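Local structure of ABC transporter, substrate binding protein (Agrobacterium tumefaciens, 3C9H) at residues Q99-S103 with R263-V267; E135-V140 with G231-S237; F158-L162 with S200-M205; T175-E179 with I345-N349. The protein probably captures a solute in the periplasm and delivers it to the membrane components of an ABC transporter, and binds a magnesium ion. All coordinates share one frame. Residue numbers count along the deposited sequence, not the author numbering.

Contact 1: residues Q99-S103 with R263-V267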
loop_
_atom_site.group_PDB
_atom_site.type_symbol
_atom_site.label_atom_id
_atom_site.label_comp_id
_atom_site.label_asym_id
_atom_site.label_seq_id
_atom_site.Cartn_x
_atom_site.Cartn_y
_atom_site.Cartn_z
ATOM N N GLN A 99 7.453 -8.578 -0.058
ATOM C CA GLN A 99 8.362 -8.309 1.046
ATOM C C GLN A 99 8.639 -9.554 1.872
ATOM O O GLN A 99 9.763 -9.809 2.263
ATOM C CB GLN A 99 7.829 -7.181 1.918
ATOM C CG GLN A 99 7.888 -5.819 1.215
ATOM C CD GLN A 99 9.297 -5.236 1.181
ATOM O OE1 GLN A 99 10.103 -5.587 0.310
ATOM N NE2 GLN A 99 9.597 -4.322 2.121
ATOM N N VAL A 100 7.605 -10.328 2.136
ATOM C CA VAL A 100 7.774 -11.597 2.854
ATOM C C VAL A 100 8.572 -12.580 1.986
ATOM O O VAL A 100 9.456 -13.258 2.491
ATOM C CB VAL A 100 6.422 -12.176 3.318
ATOM C CG1 VAL A 100 6.583 -13.654 3.874
ATOM C CG2 VAL A 100 5.824 -11.263 4.394
ATOM N N LYS A 101 8.299 -12.636 0.684
ATOM C CA LYS A 101 9.169 -13.420 -0.216
ATOM C C LYS A 101 10.660 -13.045 -0.169
ATOM O O LYS A 101 11.500 -13.930 -0.065
ATOM C CB LYS A 101 8.657 -13.408 -1.655
ATOM C CG LYS A 101 9.481 -14.295 -2.593
ATOM C CD LYS A 101 8.749 -14.533 -3.875
ATOM C CE LYS A 101 9.485 -15.550 -4.796
ATOM N NZ LYS A 101 9.854 -16.879 -4.126
ATOM N N LEU A 102 11.013 -11.757 -0.274
ATOM C CA LEU A 102 12.411 -11.359 -0.103
ATOM C C LEU A 102 12.973 -11.913 1.192
ATOM O O LEU A 102 14.060 -12.472 1.206
ATOM C CB LEU A 102 12.607 -9.842 -0.080
ATOM C CG LEU A 102 12.426 -9.001 -1.340
ATOM C CD1 LEU A 102 12.472 -7.513 -0.948
ATOM C CD2 LEU A 102 13.467 -9.313 -2.388
ATOM N N SER A 103 12.224 -11.742 2.279
ATOM C CA SER A 103 12.666 -12.136 3.603
ATOM C C SER A 103 12.824 -13.660 3.688
ATOM O O SER A 103 13.799 -14.183 4.267
ATOM C CB SER A 103 11.663 -11.625 4.643
ATOM O OG SER A 103 11.561 -10.206 4.601
ATOM N N ARG A 263 1.999 -1.632 5.270
ATOM C CA ARG A 263 3.302 -1.457 4.631
ATOM C C ARG A 263 4.357 -2.224 5.444
ATOM O O ARG A 263 4.396 -2.148 6.683
ATOM C CB ARG A 263 3.678 0.028 4.558
ATOM C CG ARG A 263 2.811 0.794 3.603
ATOM C CD ARG A 263 3.099 2.270 3.587
ATOM N NE ARG A 263 1.951 2.891 2.961
ATOM C CZ ARG A 263 1.805 3.090 1.662
ATOM N NH1 ARG A 263 2.792 2.871 0.800
ATOM N NH2 ARG A 263 0.651 3.572 1.235
ATOM N N ILE A 264 5.201 -2.959 4.748
ATOM C CA ILE A 264 6.225 -3.788 5.379
ATOM C C ILE A 264 7.606 -3.206 5.143
ATOM O O ILE A 264 7.985 -2.903 4.003
ATOM C CB ILE A 264 6.153 -5.247 4.856
ATOM C CG1 ILE A 264 4.891 -5.961 5.372
ATOM C CG2 ILE A 264 7.418 -6.068 5.250
ATOM C CD1 ILE A 264 4.831 -7.428 4.859
ATOM N N GLY A 265 8.328 -3.001 6.240
ATOM C CA GLY A 265 9.687 -2.546 6.216
ATOM C C GLY A 265 10.663 -3.648 6.572
ATOM O O GLY A 265 10.410 -4.466 7.438
ATOM N N LEU A 266 11.794 -3.637 5.884
ATOM C CA LEU A 266 12.913 -4.576 6.141
ATOM C C LEU A 266 14.224 -3.943 5.669
ATOM O O LEU A 266 14.203 -3.018 4.878
ATOM C CB LEU A 266 12.674 -5.917 5.446
ATOM C CG LEU A 266 12.577 -5.945 3.911
ATOM C CD1 LEU A 266 13.977 -5.926 3.283
ATOM C CD2 LEU A 266 11.748 -7.184 3.392
ATOM N N VAL A 267 15.340 -4.439 6.208
ATOM C CA VAL A 267 16.679 -4.044 5.830
ATOM C C VAL A 267 17.226 -5.158 4.963
ATOM O O VAL A 267 17.313 -6.296 5.423
ATOM C CB VAL A 267 17.594 -3.892 7.071
ATOM C CG1 VAL A 267 19.055 -3.680 6.647
ATOM C CG2 VAL A 267 17.079 -2.762 7.967
#

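Contact 2: residues E135-V140 with G231-S237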
loop_
_atom_site.group_PDB
_atom_site.type_symbol
_atom_site.label_atom_id
_atom_site.label_comp_id
_atom_site.label_asym_id
_atom_site.label_seq_id
_atom_site.Cartn_x
_atom_site.Cartn_y
_atom_site.Cartn_z
ATOM N N GLU A 135 -3.827 0.095 6.449
ATOM C CA GLU A 135 -4.451 0.930 5.375
ATOM C C GLU A 135 -5.486 0.171 4.531
ATOM O O GLU A 135 -5.172 -0.862 3.981
ATOM C CB GLU A 135 -3.352 1.479 4.448
ATOM C CG GLU A 135 -2.455 2.522 5.132
ATOM C CD GLU A 135 -1.238 2.855 4.293
ATOM O OE1 GLU A 135 -1.406 3.558 3.273
ATOM O OE2 GLU A 135 -0.130 2.371 4.620
ATOM N N PRO A 136 -6.736 0.670 4.455
ATOM C CA PRO A 136 -7.790 -0.039 3.731
ATOM C C PRO A 136 -7.838 0.261 2.230
ATOM O O PRO A 136 -7.386 1.325 1.800
ATOM C CB PRO A 136 -9.062 0.465 4.394
ATOM C CG PRO A 136 -8.747 1.909 4.724
ATOM C CD PRO A 136 -7.254 1.864 5.139
ATOM N N ALA A 137 -8.341 -0.706 1.468
ATOM C CA ALA A 137 -8.668 -0.557 0.049
ATOM C C ALA A 137 -10.128 -0.144 -0.049
ATOM O O ALA A 137 -11.043 -0.918 0.353
ATOM C CB ALA A 137 -8.481 -1.842 -0.660
ATOM N N VAL A 138 -10.353 1.032 -0.620
ATOM C CA VAL A 138 -11.653 1.705 -0.543
ATOM C C VAL A 138 -12.197 2.062 -1.922
ATOM O O VAL A 138 -11.475 2.029 -2.926
ATOM C CB VAL A 138 -11.545 3.004 0.293
ATOM C CG1 VAL A 138 -10.980 2.704 1.672
ATOM C CG2 VAL A 138 -10.695 4.085 -0.461
ATOM N N PHE A 139 -13.480 2.400 -1.957
ATOM C CA PHE A 139 -14.075 2.991 -3.149
ATOM C C PHE A 139 -13.848 4.497 -3.060
ATOM O O PHE A 139 -13.905 5.080 -1.988
ATOM C CB PHE A 139 -15.596 2.776 -3.246
ATOM C CG PHE A 139 -16.074 1.337 -3.224
ATOM C CD1 PHE A 139 -15.211 0.252 -3.328
ATOM C CD2 PHE A 139 -17.429 1.079 -3.124
ATOM C CE1 PHE A 139 -15.702 -1.055 -3.329
ATOM C CE2 PHE A 139 -17.931 -0.240 -3.138
ATOM C CZ PHE A 139 -17.068 -1.298 -3.239
ATOM N N VAL A 140 -13.661 5.113 -4.212
ATOM C CA VAL A 140 -13.644 6.536 -4.322
ATOM C C VAL A 140 -14.664 6.928 -5.391
ATOM O O VAL A 140 -14.995 6.134 -6.285
ATOM C CB VAL A 140 -12.223 7.094 -4.618
ATOM C CG1 VAL A 140 -11.289 6.798 -3.452
ATOM C CG2 VAL A 140 -11.659 6.521 -5.926
ATOM N N GLY A 231 -13.609 4.846 -8.491
ATOM C CA GLY A 231 -12.430 3.983 -8.424
ATOM C C GLY A 231 -12.615 2.854 -7.418
ATOM O O GLY A 231 -13.281 3.019 -6.381
ATOM N N TYR A 232 -12.005 1.710 -7.718
ATOM C CA TYR A 232 -12.161 0.498 -6.936
ATOM C C TYR A 232 -10.797 0.034 -6.391
ATOM O O TYR A 232 -9.824 0.002 -7.136
ATOM C CB TYR A 232 -12.791 -0.614 -7.799
ATOM C CG TYR A 232 -12.876 -1.933 -7.094
ATOM C CD1 TYR A 232 -13.875 -2.168 -6.165
ATOM C CD2 TYR A 232 -11.957 -2.950 -7.342
ATOM C CE1 TYR A 232 -13.946 -3.369 -5.475
ATOM C CE2 TYR A 232 -12.024 -4.171 -6.656
ATOM C CZ TYR A 232 -13.013 -4.368 -5.727
ATOM O OH TYR A 232 -13.111 -5.565 -5.048
ATOM N N ASN A 233 -10.758 -0.347 -5.117
ATOM C CA ASN A 233 -9.529 -0.819 -4.440
ATOM C C ASN A 233 -8.415 0.209 -4.360
ATOM O O ASN A 233 -7.233 -0.112 -4.519
ATOM C CB ASN A 233 -8.998 -2.094 -5.098
ATOM C CG ASN A 233 -9.582 -3.361 -4.506
ATOM O OD1 ASN A 233 -9.153 -4.482 -4.857
ATOM N ND2 ASN A 233 -10.537 -3.210 -3.609
ATOM N N ILE A 234 -8.791 1.440 -4.050
ATOM C CA ILE A 234 -7.864 2.544 -3.979
ATOM C C ILE A 234 -7.361 2.624 -2.539
ATOM O O ILE A 234 -8.097 2.302 -1.614
ATOM C CB ILE A 234 -8.558 3.882 -4.424
ATOM C CG1 ILE A 234 -9.178 3.681 -5.816
ATOM C CG2 ILE A 234 -7.564 5.069 -4.411
ATOM C CD1 ILE A 234 -8.199 3.150 -6.871
ATOM N N LEU A 235 -6.109 3.059 -2.360
ATOM C CA LEU A 235 -5.561 3.255 -1.034
ATOM C C LEU A 235 -6.318 4.356 -0.277
ATOM O O LEU A 235 -6.349 5.506 -0.697
ATOM C CB LEU A 235 -4.052 3.525 -1.097
ATOM C CG LEU A 235 -3.140 2.357 -1.538
ATOM C CD1 LEU A 235 -1.679 2.818 -1.553
ATOM C CD2 LEU A 235 -3.326 1.095 -0.648
ATOM N N GLY A 236 -6.910 3.991 0.854
ATOM C CA GLY A 236 -7.738 4.917 1.631
ATOM C C GLY A 236 -6.945 6.074 2.198
ATOM O O GLY A 236 -7.450 7.168 2.315
ATOM N N SER A 237 -5.690 5.818 2.560
ATOM C CA SER A 237 -4.810 6.851 3.104
ATOM C C SER A 237 -4.564 7.943 2.068
ATOM O O SER A 237 -4.685 9.111 2.348
ATOM C CB SER A 237 -3.489 6.205 3.532
ATOM O OG SER A 237 -3.036 5.295 2.534
HETATM O O HOH W 1 -12.219 -1.276 -2.770
#

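Contact 3: residues F158-L162 with S200-M205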
loop_
_atom_site.group_PDB
_atom_site.type_symbol
_atom_site.label_atom_id
_atom_site.label_comp_id
_atom_site.label_asym_id
_atom_site.label_seq_id
_atom_site.Cartn_x
_atom_site.Cartn_y
_atom_site.Cartn_z
ATOM N N PHE A 158 -22.011 -1.926 -6.414
ATOM C CA PHE A 158 -21.114 -1.395 -7.420
ATOM C C PHE A 158 -21.530 -1.946 -8.781
ATOM O O PHE A 158 -21.686 -1.191 -9.741
ATOM C CB PHE A 158 -19.672 -1.818 -7.098
ATOM C CG PHE A 158 -18.605 -0.967 -7.741
ATOM C CD1 PHE A 158 -17.864 -0.056 -6.970
ATOM C CD2 PHE A 158 -18.291 -1.109 -9.076
ATOM C CE1 PHE A 158 -16.832 0.726 -7.547
ATOM C CE2 PHE A 158 -17.266 -0.343 -9.685
ATOM C CZ PHE A 158 -16.539 0.586 -8.924
ATOM N N VAL A 159 -21.692 -3.264 -8.844
ATOM C CA VAL A 159 -22.038 -3.964 -10.085
ATOM C C VAL A 159 -23.404 -3.506 -10.594
ATOM O O VAL A 159 -23.554 -3.198 -11.780
ATOM C CB VAL A 159 -22.004 -5.491 -9.890
ATOM C CG1 VAL A 159 -22.639 -6.216 -11.081
ATOM C CG2 VAL A 159 -20.546 -5.981 -9.674
ATOM N N ASP A 160 -24.378 -3.439 -9.694
ATOM C CA ASP A 160 -25.720 -2.921 -10.028
ATOM C C ASP A 160 -25.677 -1.493 -10.574
ATOM O O ASP A 160 -26.336 -1.200 -11.564
ATOM C CB ASP A 160 -26.643 -2.992 -8.809
ATOM C CG ASP A 160 -28.109 -2.703 -9.159
ATOM O OD1 ASP A 160 -28.611 -3.222 -10.187
ATOM O OD2 ASP A 160 -28.762 -1.956 -8.400
ATOM N N TYR A 161 -24.910 -0.610 -9.941
ATOM C CA TYR A 161 -24.782 0.770 -10.431
ATOM C C TYR A 161 -24.213 0.797 -11.857
ATOM O O TYR A 161 -24.715 1.518 -12.721
ATOM C CB TYR A 161 -23.904 1.629 -9.499
ATOM C CG TYR A 161 -23.557 2.991 -10.071
ATOM C CD1 TYR A 161 -24.354 4.111 -9.815
ATOM C CD2 TYR A 161 -22.449 3.156 -10.895
ATOM C CE1 TYR A 161 -24.037 5.373 -10.362
ATOM C CE2 TYR A 161 -22.128 4.401 -11.445
ATOM C CZ TYR A 161 -22.918 5.506 -11.169
ATOM O OH TYR A 161 -22.570 6.737 -11.720
ATOM N N LEU A 162 -23.155 0.017 -12.087
ATOM C CA LEU A 162 -22.540 -0.087 -13.408
ATOM C C LEU A 162 -23.547 -0.520 -14.466
ATOM O O LEU A 162 -23.549 -0.001 -15.579
ATOM C CB LEU A 162 -21.382 -1.094 -13.384
ATOM C CG LEU A 162 -20.150 -0.702 -12.570
ATOM C CD1 LEU A 162 -19.093 -1.798 -12.707
ATOM C CD2 LEU A 162 -19.620 0.691 -12.972
ATOM N N SER A 200 -17.560 -11.904 -10.875
ATOM C CA SER A 200 -18.695 -11.121 -11.376
ATOM C C SER A 200 -18.385 -9.614 -11.317
ATOM O O SER A 200 -18.738 -8.864 -12.243
ATOM C CB SER A 200 -19.984 -11.455 -10.616
ATOM O OG SER A 200 -19.875 -11.108 -9.241
ATOM N N VAL A 201 -17.718 -9.181 -10.245
ATOM C CA VAL A 201 -17.271 -7.787 -10.135
ATOM C C VAL A 201 -16.255 -7.445 -11.234
ATOM O O VAL A 201 -16.414 -6.452 -11.927
ATOM C CB VAL A 201 -16.662 -7.456 -8.740
ATOM C CG1 VAL A 201 -16.180 -5.981 -8.679
ATOM C CG2 VAL A 201 -17.673 -7.748 -7.617
ATOM N N ILE A 202 -15.233 -8.282 -11.405
ATOM C CA ILE A 202 -14.207 -8.038 -12.426
ATOM C C ILE A 202 -14.834 -8.001 -13.822
ATOM O O ILE A 202 -14.557 -7.106 -14.629
ATOM C CB ILE A 202 -13.065 -9.108 -12.368
ATOM C CG1 ILE A 202 -12.431 -9.149 -10.976
ATOM C CG2 ILE A 202 -11.982 -8.811 -13.396
ATOM C CD1 ILE A 202 -12.175 -7.759 -10.395
ATOM N N LYS A 203 -15.707 -8.961 -14.096
ATOM C CA LYS A 203 -16.429 -8.998 -15.378
ATOM C C LYS A 203 -17.257 -7.727 -15.604
ATOM O O LYS A 203 -17.122 -7.087 -16.645
ATOM C CB LYS A 203 -17.306 -10.249 -15.470
ATOM C CG LYS A 203 -16.489 -11.536 -15.654
ATOM C CD LYS A 203 -17.328 -12.801 -15.415
ATOM C CE LYS A 203 -16.488 -14.109 -15.549
ATOM N NZ LYS A 203 -15.930 -14.342 -16.949
ATOM N N ALA A 204 -18.068 -7.340 -14.617
ATOM C CA ALA A 204 -18.833 -6.079 -14.697
ATOM C C ALA A 204 -17.937 -4.875 -15.003
ATOM O O ALA A 204 -18.309 -4.019 -15.809
ATOM C CB ALA A 204 -19.622 -5.835 -13.422
ATOM N N MET A 205 -16.765 -4.796 -14.371
ATOM C CA MET A 205 -15.859 -3.660 -14.593
ATOM C C MET A 205 -15.344 -3.684 -16.044
ATOM O O MET A 205 -15.239 -2.631 -16.703
ATOM C CB MET A 205 -14.683 -3.647 -13.588
ATOM C CG MET A 205 -15.049 -3.224 -12.130
ATOM S SD MET A 205 -13.656 -2.984 -10.972
ATOM C CE MET A 205 -13.167 -4.676 -10.798
#

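Contact 4: residues T175-E179 with I345-N349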
loop_
_atom_site.group_PDB
_atom_site.type_symbol
_atom_site.label_atom_id
_atom_site.label_comp_id
_atom_site.label_asym_id
_atom_site.label_seq_id
_atom_site.Cartn_x
_atom_site.Cartn_y
_atom_site.Cartn_z
ATOM N N THR A 175 -9.418 1.064 -11.740
ATOM C CA THR A 175 -8.854 0.241 -10.683
ATOM C C THR A 175 -7.363 -0.018 -10.960
ATOM O O THR A 175 -6.799 0.438 -11.974
ATOM C CB THR A 175 -9.628 -1.088 -10.532
ATOM O OG1 THR A 175 -9.265 -1.714 -9.298
ATOM C CG2 THR A 175 -9.355 -2.043 -11.712
ATOM N N TYR A 176 -6.706 -0.696 -10.018
ATOM C CA TYR A 176 -5.304 -1.057 -10.183
ATOM C C TYR A 176 -5.151 -2.072 -11.310
ATOM O O TYR A 176 -5.929 -3.007 -11.419
ATOM C CB TYR A 176 -4.740 -1.700 -8.919
ATOM C CG TYR A 176 -4.183 -0.744 -7.901
ATOM C CD1 TYR A 176 -4.771 -0.611 -6.643
ATOM C CD2 TYR A 176 -3.055 0.007 -8.179
ATOM C CE1 TYR A 176 -4.219 0.255 -5.683
ATOM C CE2 TYR A 176 -2.511 0.853 -7.227
ATOM C CZ TYR A 176 -3.086 0.962 -5.993
ATOM O OH TYR A 176 -2.519 1.803 -5.073
ATOM N N ASP A 177 -4.143 -1.847 -12.125
ATOM C CA ASP A 177 -3.612 -2.856 -13.004
ATOM C C ASP A 177 -2.779 -3.803 -12.152
ATOM O O ASP A 177 -1.657 -3.483 -11.764
ATOM C CB ASP A 177 -2.738 -2.196 -14.050
ATOM C CG ASP A 177 -2.195 -3.180 -15.067
ATOM O OD1 ASP A 177 -2.260 -4.413 -14.852
ATOM O OD2 ASP A 177 -1.716 -2.698 -16.100
ATOM N N ILE A 178 -3.344 -4.956 -11.866
ATOM C CA ILE A 178 -2.708 -5.904 -10.975
ATOM C C ILE A 178 -1.438 -6.510 -11.565
ATOM O O ILE A 178 -0.619 -7.055 -10.828
ATOM C CB ILE A 178 -3.660 -6.978 -10.445
ATOM C CG1 ILE A 178 -3.978 -8.060 -11.495
ATOM C CG2 ILE A 178 -4.928 -6.343 -9.900
ATOM C CD1 ILE A 178 -4.655 -9.281 -10.915
ATOM N N GLU A 179 -1.265 -6.389 -12.872
ATOM C CA GLU A 179 -0.035 -6.831 -13.515
ATOM C C GLU A 179 1.110 -5.886 -13.241
ATOM O O GLU A 179 2.261 -6.303 -13.229
ATOM C CB GLU A 179 -0.214 -6.961 -15.038
ATOM C CG GLU A 179 -0.966 -8.205 -15.445
ATOM C CD GLU A 179 -0.864 -8.479 -16.941
ATOM O OE1 GLU A 179 -0.829 -7.506 -17.724
ATOM O OE2 GLU A 179 -0.830 -9.671 -17.335
ATOM N N ILE A 345 -3.390 -13.735 -12.490
ATOM C CA ILE A 345 -3.251 -12.597 -13.379
ATOM C C ILE A 345 -3.844 -12.878 -14.775
ATOM O O ILE A 345 -4.495 -12.013 -15.371
ATOM C CB ILE A 345 -1.767 -12.116 -13.448
ATOM C CG1 ILE A 345 -1.369 -11.448 -12.120
ATOM C CG2 ILE A 345 -1.570 -11.145 -14.591
ATOM C CD1 ILE A 345 0.102 -10.944 -12.029
ATOM N N GLU A 346 -3.650 -14.084 -15.297
ATOM C CA GLU A 346 -4.224 -14.389 -16.599
ATOM C C GLU A 346 -5.752 -14.589 -16.518
ATOM O O GLU A 346 -6.471 -14.222 -17.439
ATOM C CB GLU A 346 -3.489 -15.551 -17.301
ATOM C CG GLU A 346 -3.586 -16.937 -16.673
ATOM C CD GLU A 346 -2.882 -18.015 -17.535
ATOM O OE1 GLU A 346 -2.655 -17.768 -18.756
ATOM O OE2 GLU A 346 -2.558 -19.106 -16.995
ATOM N N ARG A 347 -6.244 -15.143 -15.421
ATOM C CA ARG A 347 -7.689 -15.187 -15.156
ATOM C C ARG A 347 -8.339 -13.772 -15.076
ATOM O O ARG A 347 -9.432 -13.529 -15.588
ATOM C CB ARG A 347 -7.923 -15.948 -13.855
ATOM C CG ARG A 347 -9.365 -16.301 -13.590
ATOM C CD ARG A 347 -9.499 -17.347 -12.485
ATOM N NE ARG A 347 -10.892 -17.780 -12.325
ATOM C CZ ARG A 347 -11.415 -18.301 -11.217
ATOM N NH1 ARG A 347 -10.687 -18.461 -10.118
ATOM N NH2 ARG A 347 -12.691 -18.649 -11.204
ATOM N N TRP A 348 -7.651 -12.845 -14.422
ATOM C CA TRP A 348 -8.121 -11.475 -14.296
ATOM C C TRP A 348 -8.204 -10.788 -15.664
ATOM O O TRP A 348 -9.188 -10.130 -15.964
ATOM C CB TRP A 348 -7.188 -10.757 -13.329
ATOM C CG TRP A 348 -7.467 -9.335 -13.038
ATOM C CD1 TRP A 348 -8.321 -8.823 -12.079
ATOM C CD2 TRP A 348 -6.831 -8.225 -13.642
ATOM N NE1 TRP A 348 -8.253 -7.442 -12.078
ATOM C CE2 TRP A 348 -7.341 -7.054 -13.024
ATOM C CE3 TRP A 348 -5.873 -8.096 -14.650
ATOM C CZ2 TRP A 348 -6.932 -5.784 -13.394
ATOM C CZ3 TRP A 348 -5.474 -6.843 -15.009
ATOM C CH2 TRP A 348 -5.996 -5.695 -14.378
ATOM N N ASN A 349 -7.189 -10.972 -16.503
ATOM C CA ASN A 349 -7.218 -10.464 -17.882
ATOM C C ASN A 349 -8.331 -11.110 -18.692
ATOM O O ASN A 349 -8.938 -10.470 -19.528
ATOM C CB ASN A 349 -5.888 -10.721 -18.595
ATOM C CG ASN A 349 -4.785 -9.817 -18.115
ATOM O OD1 ASN A 349 -3.694 -10.287 -17.768
ATOM N ND2 ASN A 349 -5.053 -8.513 -18.075
#

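Contact 1: residues Q99-S103 with R263-V267
Helix 96-104 lies against strand 258-268, the two short segments running at 25° to each other with their axes 9.5 Å apart. Q99 makes the one polar link. With chi1 and chi2 both in the m well, its side chain folds toward the strand, and NE2 of Q99 donates to the backbone O of I264 at 2.9 Å. Its aliphatic part packs as well, CB of Q99 lying 3.5 Å from CG2 of I264. The same NE2 also makes a weak hydrogen bond to the backbone O of A91, so the amide lies between two neighbouring strands. V100 continues the apolar seam, with CG2 4.0 Å from CD1 of I264. L102 meets L266 more loosely (CD1 to CD2, 4.4 Å) and also touches Y74, I77 and V78 of helix 70-82. S103 returns its OG to the backbone O of Q99 at 3.0 Å, and this OG also lies 3.3 Å from CD2 of L266. I264 and L266 face the helix, whereas R263 turns away and hydrogen-bonds through NH1 to a citrate probably taken up from the crystallisation liquor. A helix packed on a central sheet is the layered alpha/beta arrangement of periplasmic binding protein lobes.

Contact 2: residues E135-V140 with G231-S237
The shortest polar contact is between side chains: S237 OG donates to E135 OE1 at 2.5 Å. Backbone bonds follow along an antiparallel pairing. G236 N gives to P136 O (2.9 Å), V138 and I234 exchange bonds (V138 N to I234 O 2.8 Å, I234 N to V138 O 3.0 Å), and V140 and G231 do likewise (V140 N to G231 O 3.0 Å, G231 N to V140 O 2.9 Å). Between these pairs a G1 beta bulge sets N233 and I234 both opposite V138, and N233 has the positive phi (62°) this demands. V140 CG2 packs on I234 CG1 at 3.8 Å, and F139 CE1 meets Y232 CD1 at 3.6 Å, the rings oblique. L235, the N-cap of helix 236-245, has its side chain about 4 Å from a citrate probably from crystallisation, so this strand-to-helix turn probably lines a pocket near the bound magnesium. Backbone bonding thus fixes the register, while the buried acid of E135 is satisfied by the hydroxyls of S237 and T133 and by the guanidinium of R263.

Contact 3: residues F158-L162 with S200-M205
A methionine sulfur beside an aromatic ring sets this helix pair apart: SD of M205 lies 5.5 Å from the centroid of the F158 ring, 43° off its normal, an oblique Met-aromatic contact. The side chains also touch through carbon, with CE2 of F158 4.4 Å from CG of M205. The two helical segments run in nearly the same direction, at 25° with axes 9.7 Å apart, and their closest CA atoms, those of V159 and A204, are 6.0 Å from each other. The small side chain of A204 permits this approach. V159 lies over it, CG1 sitting 3.8 Å from CB of A204, while CG2 of V159 reaches back a turn to CA of V201 at 3.8 Å and to CG2 of V201 at 4.0 Å. One turn further along the first helix, L162 places CD1 4.1 Å from CB of A204 and 4.3 Å from CG of M205. The side chains that meet are apolar, with F158, V159 and L162 forming one stripe of the first helix. V159 and A204 lie at the partly exposed side of the seam. Toward the protein interior, F158 meets F139 edge-to-face and touches L230, and M205 rests on Y232, so both helices cover strand 230-235. On another side of helix 198-207, I202 packs against W348, A351 and L352 of helix 338-353.

Contact 4: residues T175-E179 with I345-N349
The end of strand 173-176 borders what is probably the solute pocket, where Y176 OH hydrogen-bonds to a bound citrate, probably from the crystallisation liquor, and to S216. As the chain leaves this strand it meets the C-terminal helix 338-353, and the contact is built on W348. I178 points its side chain at the indole: CG1 of I178 stands 3.7 Å from the centroid of the six-membered ring of W348, only 16° off the normal, a CH-pi contact over the ring face. CD1 of I178 extends across the same indole to within 3.5 Å of CG of W348, and also lies 4.1 Å from CG1 of I345, one helical turn earlier. The periphery of the indole meets the backbone before I178, with CZ2 of W348 3.6 Å from O of Y176 and CH2 of W348 4.0 Å from CA of D177. An Asx turn shapes the loop at this point, OD1 of D177 accepting from the backbone N of E179 at 3.0 Å; it bends the chain after the strand while I178, within the turn, faces the helix. The C-terminal helix thus closes over the exit of a strand whose neighbours in the sheet are 211-213 and 230-235. E179, at the exposed edge, lies alongside I345 and N349. V212 also touches W348, and M188 of helix 183-194 packs on I178.

How the contacts relate
Contacts 1 and 2 are wholly buried, whereas contacts 3 and 4 are partly so. Contacts 1, 2 and 4 reach one sheet; strands 258-268 and 135-142 are neighbours in it, as are 230-235 and 173-176, and the salt bridge from R263 NE to E135 OE2 (2.7 Å) joins the first two. Backbone hydrogen bonding dominates contact 2; contact 1 has a single side-chain-to-backbone bond amid aliphatic packing, and contacts 3 and 4 rely on apolar and ring interactions. Y232 connects three of the four, with its O 2.8 Å from T175 OG1 of contact 4, a probable hydrogen bond, and its CD2 4.0 Å from M205 SD of contact 3. Contacts 3 and 4 meet where I202 touches W348.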